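Local coordinates for beta-hexosaminidase Amuc_2018 (Akkermansia muciniphila, PDB 6JEB), which hydrolyses terminal, non-reducing beta-linked N-acetylhexosamine residues, releasing N-acetylglucosamine from N-glycans and chitobiose and N-acetylgalactosamine from suitable substrates, at residues Q305-G310 and H396-A401; G256-T261 and Y322-G327; Q331-T336 and G390-V395. All coordinates share one frame; numbering follows the deposited sequence.

Contact 1: residues Q305-G310 and H396-A401. With ACM (acetamide), chain C.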
loop_
_atom_site.group_PDB
_atom_site.type_symbol
_atom_site.label_atom_id
_atom_site.label_comp_id
_atom_site.label_asym_id
_atom_site.label_seq_id
_atom_site.Cartn_x
_atom_site.Cartn_y
_atom_site.Cartn_z
ATOM N N GLN A 305 3.146 11.422 -5.525
ATOM C CA GLN A 305 2.650 11.319 -4.157
ATOM C C GLN A 305 3.845 11.294 -3.213
ATOM O O GLN A 305 4.978 11.062 -3.637
ATOM C CB GLN A 305 1.800 10.064 -3.930
ATOM C CG GLN A 305 0.670 9.880 -4.914
ATOM C CD GLN A 305 -0.137 8.637 -4.609
ATOM O OE1 GLN A 305 0.425 7.605 -4.231
ATOM N NE2 GLN A 305 -1.454 8.723 -4.767
ATOM N N PHE A 306 3.583 11.523 -1.921
ATOM C CA PHE A 306 4.651 11.645 -0.933
ATOM C C PHE A 306 4.193 11.082 0.403
ATOM O O PHE A 306 3.011 11.155 0.745
ATOM C CB PHE A 306 5.022 13.114 -0.683
ATOM C CG PHE A 306 5.265 13.904 -1.936
ATOM C CD1 PHE A 306 4.206 14.504 -2.611
ATOM C CD2 PHE A 306 6.553 14.074 -2.428
ATOM C CE1 PHE A 306 4.426 15.240 -3.765
ATOM C CE2 PHE A 306 6.774 14.808 -3.583
ATOM C CZ PHE A 306 5.708 15.394 -4.246
ATOM N N TRP A 307 5.149 10.561 1.182
ATOM C CA TRP A 307 4.923 10.374 2.614
ATOM C C TRP A 307 4.880 11.749 3.269
ATOM O O TRP A 307 5.822 12.536 3.123
ATOM C CB TRP A 307 6.046 9.542 3.244
ATOM C CG TRP A 307 6.197 8.154 2.680
ATOM C CD1 TRP A 307 7.238 7.687 1.925
ATOM C CD2 TRP A 307 5.281 7.055 2.825
ATOM N NE1 TRP A 307 7.026 6.369 1.583
ATOM C CE2 TRP A 307 5.831 5.957 2.124
ATOM C CE3 TRP A 307 4.059 6.890 3.487
ATOM C CZ2 TRP A 307 5.200 4.717 2.063
ATOM C CZ3 TRP A 307 3.427 5.653 3.426
ATOM C CH2 TRP A 307 4.002 4.582 2.717
ATOM N N TYR A 308 3.795 12.052 3.979
ATOM C CA TYR A 308 3.684 13.349 4.638
ATOM C C TYR A 308 4.660 13.432 5.805
ATOM O O TYR A 308 4.667 12.562 6.681
ATOM C CB TYR A 308 2.262 13.541 5.157
ATOM C CG TYR A 308 2.024 14.913 5.737
ATOM C CD1 TYR A 308 2.223 16.053 4.970
ATOM C CD2 TYR A 308 1.594 15.069 7.048
ATOM C CE1 TYR A 308 1.995 17.325 5.495
ATOM C CE2 TYR A 308 1.368 16.339 7.587
ATOM C CZ TYR A 308 1.572 17.459 6.802
ATOM O OH TYR A 308 1.349 18.721 7.312
ATOM N N GLU A 309 5.483 14.484 5.828
ATOM C CA GLU A 309 6.511 14.629 6.854
ATOM C C GLU A 309 6.251 15.792 7.808
ATOM O O GLU A 309 7.163 16.222 8.519
ATOM C CB GLU A 309 7.915 14.688 6.240
ATOM C CG GLU A 309 8.390 13.327 5.721
ATOM C CD GLU A 309 8.639 12.328 6.842
ATOM O OE1 GLU A 309 9.794 12.190 7.282
ATOM O OE2 GLU A 309 7.676 11.678 7.299
ATOM N N GLY A 310 5.020 16.298 7.849
ATOM C CA GLY A 310 4.630 17.257 8.858
ATOM C C GLY A 310 4.843 18.714 8.506
ATOM O O GLY A 310 4.517 19.581 9.325
ATOM N N HIS A 396 -4.581 3.082 3.631
ATOM C CA HIS A 396 -3.426 2.442 3.009
ATOM C C HIS A 396 -2.594 1.799 4.107
ATOM O O HIS A 396 -2.206 2.477 5.063
ATOM C CB HIS A 396 -2.612 3.528 2.299
ATOM C CG HIS A 396 -1.637 3.028 1.278
ATOM N ND1 HIS A 396 -2.015 2.674 -0.001
ATOM C CD2 HIS A 396 -0.287 2.896 1.324
ATOM C CE1 HIS A 396 -0.944 2.325 -0.693
ATOM N NE2 HIS A 396 0.119 2.450 0.089
ATOM N N ALA A 397 -2.308 0.508 3.975
ATOM C CA ALA A 397 -1.562 -0.215 5.008
ATOM C C ALA A 397 -0.244 -0.744 4.460
ATOM O O ALA A 397 -0.250 -1.676 3.635
ATOM C CB ALA A 397 -2.398 -1.368 5.561
ATOM N N PRO A 398 0.894 -0.200 4.883
ATOM C CA PRO A 398 2.188 -0.749 4.452
ATOM C C PRO A 398 2.575 -1.985 5.248
ATOM O O PRO A 398 2.413 -2.043 6.473
ATOM C CB PRO A 398 3.177 0.391 4.746
ATOM C CG PRO A 398 2.331 1.601 5.075
ATOM C CD PRO A 398 1.036 1.081 5.595
ATOM N N VAL A 399 3.128 -2.971 4.537
ATOM C CA VAL A 399 3.696 -4.144 5.193
ATOM C C VAL A 399 5.214 -4.082 5.040
ATOM O O VAL A 399 5.809 -4.815 4.237
ATOM C CB VAL A 399 3.097 -5.464 4.671
ATOM C CG1 VAL A 399 3.342 -6.581 5.686
ATOM C CG2 VAL A 399 1.593 -5.326 4.396
ATOM N N TRP A 400 5.845 -3.195 5.806
ATOM C CA TRP A 400 7.285 -2.991 5.695
ATOM C C TRP A 400 8.015 -4.295 5.984
ATOM O O TRP A 400 7.618 -5.068 6.859
ATOM C CB TRP A 400 7.727 -1.931 6.698
ATOM C CG TRP A 400 7.086 -0.591 6.476
ATOM C CD1 TRP A 400 6.087 -0.016 7.220
ATOM C CD2 TRP A 400 7.418 0.348 5.449
ATOM N NE1 TRP A 400 5.777 1.226 6.710
ATOM C CE2 TRP A 400 6.587 1.478 5.629
ATOM C CE3 TRP A 400 8.352 0.348 4.401
ATOM C CZ2 TRP A 400 6.641 2.585 4.787
ATOM C CZ3 TRP A 400 8.414 1.455 3.568
ATOM C CH2 TRP A 400 7.567 2.563 3.771
ATOM N N ALA A 401 9.099 -4.539 5.245
ATOM C CA ALA A 401 9.676 -5.877 5.207
ATOM C C ALA A 401 11.127 -5.941 5.669
ATOM O O ALA A 401 11.816 -6.911 5.341
ATOM C CB ALA A 401 9.498 -6.517 3.830
HETATM C C1 ACM C . 7.907 5.490 6.630
HETATM O O ACM C . 7.421 4.851 7.509
HETATM N N ACM C . 9.329 5.616 6.589
HETATM C C2 ACM C . 7.098 6.189 5.552
#
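In the acetamide pocket, at the C-terminal mouth of the beta/alpha barrel, W307 and W400 reach in from opposite directions and meet at the benzo ends of their indoles. CZ2 of W307 lies 3.6 Å from CH2 of W400. The six-membered rings meet obliquely, planes at 45° and centroids 5.5 Å apart, and form a corner of the pocket. In both residues CG lies anti to the carbonyl carbon (chi1 -61°), which sets each indole beside its own backbone N, from where the two rings meet.

P398 completes the apolar corner: its CG is 4.2 Å from CH2 of W307, and its CB lies over one face of W400, toward the ring rim. A rigid, non-polar pyrrolidine suits a place against two indoles. The ligand uses the tryptophans differently. Its methyl carbon C2 sits centrally over one face of W307, 3.4 Å from CD2, whereas its oxygen approaches W400 obliquely, 3.6 Å from CZ2. The broad apolar face of W307 suits a methyl group, and a hydrogen bond from its NE1 to E187 should help to fix the ring's rotation. Y352 and R101 lie beside W400. Aromatic walls of this kind are characteristic of the pocket for the substrate's 2-acetamido group in glycoside hydrolase family 20.

Contact 2: residues G256-T261 and Y322-G327. With ACM (acetamide), chain C.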
loop_
_atom_site.group_PDB
_atom_site.type_symbol
_atom_site.label_atom_id
_atom_site.label_comp_id
_atom_site.label_asym_id
_atom_site.label_seq_id
_atom_site.Cartn_x
_atom_site.Cartn_y
_atom_site.Cartn_z
ATOM N N GLY A 256 10.013 10.505 0.090
ATOM C CA GLY A 256 10.267 11.724 0.830
ATOM C C GLY A 256 10.321 11.553 2.329
ATOM O O GLY A 256 10.450 12.553 3.044
ATOM N N ASP A 257 10.232 10.323 2.829
ATOM C CA ASP A 257 10.216 10.089 4.262
ATOM C C ASP A 257 11.626 10.076 4.842
ATOM O O ASP A 257 12.598 9.700 4.177
ATOM C CB ASP A 257 9.530 8.759 4.575
ATOM C CG ASP A 257 10.181 7.574 3.869
ATOM O OD1 ASP A 257 10.533 7.694 2.679
ATOM O OD2 ASP A 257 10.337 6.515 4.509
ATOM N N GLU A 258 11.726 10.502 6.101
ATOM C CA GLU A 258 12.937 10.333 6.909
ATOM C C GLU A 258 14.180 10.796 6.158
ATOM O O GLU A 258 15.169 10.066 6.023
ATOM C CB GLU A 258 13.074 8.894 7.414
ATOM C CG GLU A 258 11.855 8.431 8.204
ATOM C CD GLU A 258 11.910 6.964 8.591
ATOM O OE1 GLU A 258 12.347 6.135 7.766
ATOM O OE2 GLU A 258 11.499 6.632 9.722
ATOM N N ALA A 259 14.113 12.031 5.656
ATOM C CA ALA A 259 15.166 12.631 4.838
ATOM C C ALA A 259 15.748 13.822 5.590
ATOM O O ALA A 259 15.470 14.983 5.245
ATOM C CB ALA A 259 14.633 13.043 3.466
ATOM N N PRO A 260 16.576 13.579 6.610
ATOM C CA PRO A 260 17.214 14.696 7.312
ATOM C C PRO A 260 18.146 15.427 6.358
ATOM O O PRO A 260 18.749 14.827 5.468
ATOM C CB PRO A 260 17.999 14.003 8.427
ATOM C CG PRO A 260 18.334 12.667 7.861
ATOM C CD PRO A 260 17.133 12.277 7.027
ATOM N N THR A 261 18.262 16.738 6.545
ATOM C CA THR A 261 18.915 17.568 5.541
ATOM C C THR A 261 20.331 17.990 5.916
ATOM O O THR A 261 20.904 18.847 5.235
ATOM C CB THR A 261 18.056 18.787 5.221
ATOM O OG1 THR A 261 17.702 19.440 6.440
ATOM C CG2 THR A 261 16.785 18.369 4.476
ATOM N N TYR A 322 0.574 10.972 2.214
ATOM C CA TYR A 322 0.158 9.883 3.093
ATOM C C TYR A 322 0.506 10.252 4.530
ATOM O O TYR A 322 1.686 10.409 4.863
ATOM C CB TYR A 322 0.899 8.590 2.750
ATOM C CG TYR A 322 0.575 7.948 1.423
ATOM C CD1 TYR A 322 0.954 8.534 0.219
ATOM C CD2 TYR A 322 -0.057 6.714 1.375
ATOM C CE1 TYR A 322 0.677 7.914 -0.994
ATOM C CE2 TYR A 322 -0.325 6.089 0.169
ATOM C CZ TYR A 322 0.047 6.687 -1.008
ATOM O OH TYR A 322 -0.227 6.045 -2.191
ATOM N N ALA A 323 -0.511 10.352 5.385
ATOM C CA ALA A 323 -0.278 10.574 6.807
ATOM C C ALA A 323 0.124 9.260 7.457
ATOM O O ALA A 323 -0.570 8.251 7.312
ATOM C CB ALA A 323 -1.548 11.113 7.468
ATOM N N TRP A 324 1.253 9.260 8.156
ATOM C CA TRP A 324 1.745 8.027 8.762
ATOM C C TRP A 324 2.322 8.190 10.159
ATOM O O TRP A 324 2.233 7.245 10.950
ATOM C CB TRP A 324 2.802 7.367 7.865
ATOM C CG TRP A 324 4.114 8.110 7.760
ATOM C CD1 TRP A 324 4.408 9.151 6.921
ATOM C CD2 TRP A 324 5.317 7.837 8.496
ATOM N NE1 TRP A 324 5.717 9.544 7.098
ATOM C CE2 TRP A 324 6.294 8.754 8.058
ATOM C CE3 TRP A 324 5.657 6.913 9.493
ATOM C CZ2 TRP A 324 7.593 8.764 8.571
ATOM C CZ3 TRP A 324 6.944 6.924 9.998
ATOM C CH2 TRP A 324 7.897 7.845 9.538
ATOM N N ARG A 325 2.897 9.335 10.504
ATOM C CA ARG A 325 3.623 9.441 11.756
ATOM C C ARG A 325 2.695 9.332 12.953
ATOM O O ARG A 325 1.583 9.871 12.955
ATOM C CB ARG A 325 4.412 10.742 11.795
ATOM C CG ARG A 325 5.609 10.672 10.870
ATOM C CD ARG A 325 6.543 11.817 11.060
ATOM N NE ARG A 325 7.766 11.672 10.268
ATOM C CZ ARG A 325 8.905 11.160 10.731
ATOM N NH1 ARG A 325 8.990 10.736 11.984
ATOM N NH2 ARG A 325 9.971 11.093 9.946
ATOM N N GLN A 326 3.174 8.626 13.977
ATOM C CA GLN A 326 2.390 8.389 15.179
ATOM C C GLN A 326 1.987 9.705 15.832
ATOM O O GLN A 326 2.777 10.650 15.912
ATOM C CB GLN A 326 3.212 7.538 16.150
ATOM C CG GLN A 326 2.663 7.469 17.564
ATOM C CD GLN A 326 3.452 8.332 18.532
ATOM O OE1 GLN A 326 4.642 8.103 18.759
ATOM N NE2 GLN A 326 2.793 9.333 19.107
ATOM N N GLY A 327 0.734 9.768 16.279
ATOM C CA GLY A 327 0.228 10.907 17.013
ATOM C C GLY A 327 -0.114 12.121 16.180
ATOM O O GLY A 327 -0.527 13.138 16.747
HETATM C C1 ACM C . 7.907 5.490 6.630
HETATM O O ACM C . 7.421 4.851 7.509
HETATM N N ACM C . 9.329 5.616 6.589
HETATM C C2 ACM C . 7.098 6.189 5.552
HETATM O O HOH W 1 11.357 8.342 11.902
#
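The indole of W324 is covered on both faces, with D257 and E258 approaching it obliquely. Over one face, near its centre, lies CG of its neighbour R325, 3.4 Å above the plane; over the opposite face lies acetamide, its C2 3.7 Å above the plane and its O 3.3 Å from CZ3 of W324. The carbonyl oxygen of Y322 sits in the ring plane, at the edge. The guanidinium of R325 has CZ2 of W324 over one face, offset toward its rim.

D257 touches the indole with CB, 4.4 Å from CZ2 of W324. Its CG stands between the backbone N and the carbonyl carbon (chi1 57°), which turns the carboxylate to the ligand: acetamide N donates to OD2 of D257, 2.5 Å away and fairly straight at 160°, though so short a bond makes its exact length doubtful. This is consistent with aspartate serving as a compact acceptor for an amide N-H. E258, extended beyond CG, holds its carboxylate at 86° to the indole plane, with OE2 3.8 Å from CH2 of W324. Its OE1 is held by H193.

CG of E258 comes 3.7 Å from NH2 of R325, but no salt bridge forms. A water donates to E258 OE2 at 2.8 Å and accepts a weak bond from R325 NH1, while NH2 pairs with E309, which also receives the backbone N-H of E258. R325 thus backs the tryptophan from the second shell. The Asp-Glu pair beside an acetamide-covering tryptophan is the family 20 signature; as in relatives, the aspartate probably orients the acetamido group for substrate-assisted catalysis.

Contact 3: residues Q331-T336 and G390-V395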
loop_
_atom_site.group_PDB
_atom_site.type_symbol
_atom_site.label_atom_id
_atom_site.label_comp_id
_atom_site.label_asym_id
_atom_site.label_seq_id
_atom_site.Cartn_x
_atom_site.Cartn_y
_atom_site.Cartn_z
ATOM N N GLN A 331 -3.733 16.397 13.275
ATOM C CA GLN A 331 -3.027 17.569 12.772
ATOM C C GLN A 331 -2.796 17.469 11.270
ATOM O O GLN A 331 -2.905 18.469 10.550
ATOM C CB GLN A 331 -1.702 17.741 13.519
ATOM C CG GLN A 331 -1.838 17.786 15.040
ATOM C CD GLN A 331 -1.744 16.410 15.695
ATOM O OE1 GLN A 331 -2.434 15.462 15.302
ATOM N NE2 GLN A 331 -0.878 16.296 16.699
ATOM N N SER A 332 -2.496 16.265 10.774
ATOM C CA SER A 332 -2.271 16.089 9.344
ATOM C C SER A 332 -3.538 16.353 8.545
ATOM O O SER A 332 -3.487 16.987 7.485
ATOM C CB SER A 332 -1.746 14.681 9.069
ATOM O OG SER A 332 -0.512 14.470 9.731
ATOM N N ILE A 333 -4.683 15.867 9.029
ATOM C CA ILE A 333 -5.946 16.130 8.346
ATOM C C ILE A 333 -6.184 17.631 8.241
ATOM O O ILE A 333 -6.523 18.155 7.172
ATOM C CB ILE A 333 -7.106 15.411 9.059
ATOM C CG1 ILE A 333 -6.923 13.891 8.981
ATOM C CG2 ILE A 333 -8.444 15.824 8.454
ATOM C CD1 ILE A 333 -7.878 13.119 9.868
ATOM N N GLU A 334 -5.959 18.345 9.344
ATOM C CA GLU A 334 -6.228 19.779 9.383
ATOM C C GLU A 334 -5.247 20.553 8.510
ATOM O O GLU A 334 -5.644 21.443 7.748
ATOM C CB GLU A 334 -6.170 20.273 10.829
ATOM C CG GLU A 334 -6.092 21.781 10.976
ATOM C CD GLU A 334 -5.960 22.209 12.422
ATOM O OE1 GLU A 334 -6.870 21.899 13.218
ATOM O OE2 GLU A 334 -4.939 22.841 12.767
ATOM N N LYS A 335 -3.954 20.225 8.606
ATOM C CA LYS A 335 -2.948 20.976 7.858
ATOM C C LYS A 335 -3.038 20.708 6.358
ATOM O O LYS A 335 -2.827 21.619 5.550
ATOM C CB LYS A 335 -1.543 20.660 8.379
ATOM C CG LYS A 335 -1.273 21.117 9.802
ATOM C CD LYS A 335 -1.424 22.621 9.956
ATOM C CE LYS A 335 -1.333 23.029 11.421
ATOM N NZ LYS A 335 -2.376 24.024 11.800
ATOM N N THR A 336 -3.326 19.467 5.958
ATOM C CA THR A 336 -3.449 19.200 4.528
ATOM C C THR A 336 -4.665 19.902 3.938
ATOM O O THR A 336 -4.612 20.397 2.806
ATOM C CB THR A 336 -3.479 17.696 4.243
ATOM O OG1 THR A 336 -4.520 17.075 5.008
ATOM C CG2 THR A 336 -2.133 17.060 4.575
ATOM N N GLY A 390 -13.157 15.848 3.819
ATOM C CA GLY A 390 -13.523 15.352 2.502
ATOM C C GLY A 390 -12.362 15.187 1.548
ATOM O O GLY A 390 -12.524 14.538 0.508
ATOM N N HIS A 391 -11.209 15.764 1.870
ATOM C CA HIS A 391 -10.002 15.604 1.076
ATOM C C HIS A 391 -9.271 14.301 1.380
ATOM O O HIS A 391 -8.229 14.035 0.769
ATOM C CB HIS A 391 -9.071 16.800 1.306
ATOM C CG HIS A 391 -8.602 16.925 2.721
ATOM N ND1 HIS A 391 -9.470 17.102 3.777
ATOM C CD2 HIS A 391 -7.358 16.890 3.254
ATOM C CE1 HIS A 391 -8.780 17.171 4.901
ATOM N NE2 HIS A 391 -7.497 17.040 4.612
ATOM N N ILE A 392 -9.786 13.490 2.298
ATOM C CA ILE A 392 -9.228 12.166 2.555
ATOM C C ILE A 392 -9.712 11.225 1.460
ATOM O O ILE A 392 -10.921 11.053 1.263
ATOM C CB ILE A 392 -9.624 11.649 3.944
ATOM C CG1 ILE A 392 -9.037 12.549 5.033
ATOM C CG2 ILE A 392 -9.170 10.198 4.128
ATOM C CD1 ILE A 392 -9.549 12.234 6.432
ATOM N N ARG A 393 -8.765 10.620 0.742
ATOM C CA ARG A 393 -9.078 9.739 -0.372
ATOM C C ARG A 393 -9.249 8.288 0.046
ATOM O O ARG A 393 -9.834 7.509 -0.718
ATOM C CB ARG A 393 -7.979 9.814 -1.438
ATOM C CG ARG A 393 -7.763 11.212 -2.008
ATOM C CD ARG A 393 -6.602 11.226 -2.992
ATOM N NE ARG A 393 -6.845 10.371 -4.151
ATOM C CZ ARG A 393 -5.970 10.177 -5.133
ATOM N NH1 ARG A 393 -4.789 10.782 -5.098
ATOM N NH2 ARG A 393 -6.272 9.380 -6.153
ATOM N N GLY A 394 -8.757 7.901 1.215
ATOM C CA GLY A 394 -8.937 6.534 1.656
ATOM C C GLY A 394 -7.848 6.110 2.632
ATOM O O GLY A 394 -7.311 6.925 3.381
ATOM N N VAL A 395 -7.557 4.816 2.607
ATOM C CA VAL A 395 -6.746 4.165 3.626
ATOM C C VAL A 395 -5.693 3.315 2.935
ATOM O O VAL A 395 -5.879 2.872 1.799
ATOM C CB VAL A 395 -7.635 3.310 4.561
ATOM C CG1 VAL A 395 -8.168 2.072 3.831
ATOM C CG2 VAL A 395 -6.897 2.938 5.831
#
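H391 presents the edge of its imidazole to the helix segment 331-336, and its NE2-H is shared between two acceptors. One is the backbone oxygen of I333, 3.0 Å from NE2; this bond is bent to 130° at the hydrogen but lies in the carbonyl plane, on a lone pair of the oxygen. The other is OG1 of T336, also 3.0 Å from NE2 and almost exactly in the ring plane. NE2 is the donor in both bonds, consistent with a proton on this nitrogen.

The threonine hydroxyl is used twice. While accepting from H391, OG1 donates to the carbonyl oxygen of S332, 2.7 Å away, one turn back along the helix. That oxygen also receives the helical N-H of T336, and the two donors reach it from opposite faces of its plane. Placing OG1 between the backbone N and the carbonyl carbon (chi1 55°) lets the hydroxyl link the helix backbone to the histidine, a task suited to a short side chain that can both donate and accept.

The contact joins an outer helix of the beta/alpha barrel, 329-339, to the start of the eighth strand, 392-399. Strand 342-345, the sheet neighbour of 392-399, flanks both: its L343 touches I333 and T336 and shares backbone hydrogen bonds with H391 and R393. The apolar half of the contact is made by branched isoleucines, well fitted to a buried helix-sheet interface: CD1 of I333 meets CD1 of I392 at 3.9 Å. The other branch of I333, CG2, rests 3.8 Å from CE1 of H391, beside the polar linkage.

From the N terminus, the chain first supplies the loop 256-261 after strand 251-253, then strand 303-307 with the first half of contact 1, then strand 320-323. Contact 2 closes there, while the loop of contact 1 is still open, so these two cross. Helix 329-339 follows directly, and contact 3 opens and closes inside the contact 1 loop, in series with contact 2. Residues 390-395 and 396-401 run on from one another through strand 392-399: the lead-in and start of the strand meet the outer helix, and the loop beyond it reaches the ligand. Contacts 1 and 2 both touch acetamide and are joined by neighbouring strands 303-307 and 320-323; Y308 packs on S332 and K335, connecting contacts 1 and 3.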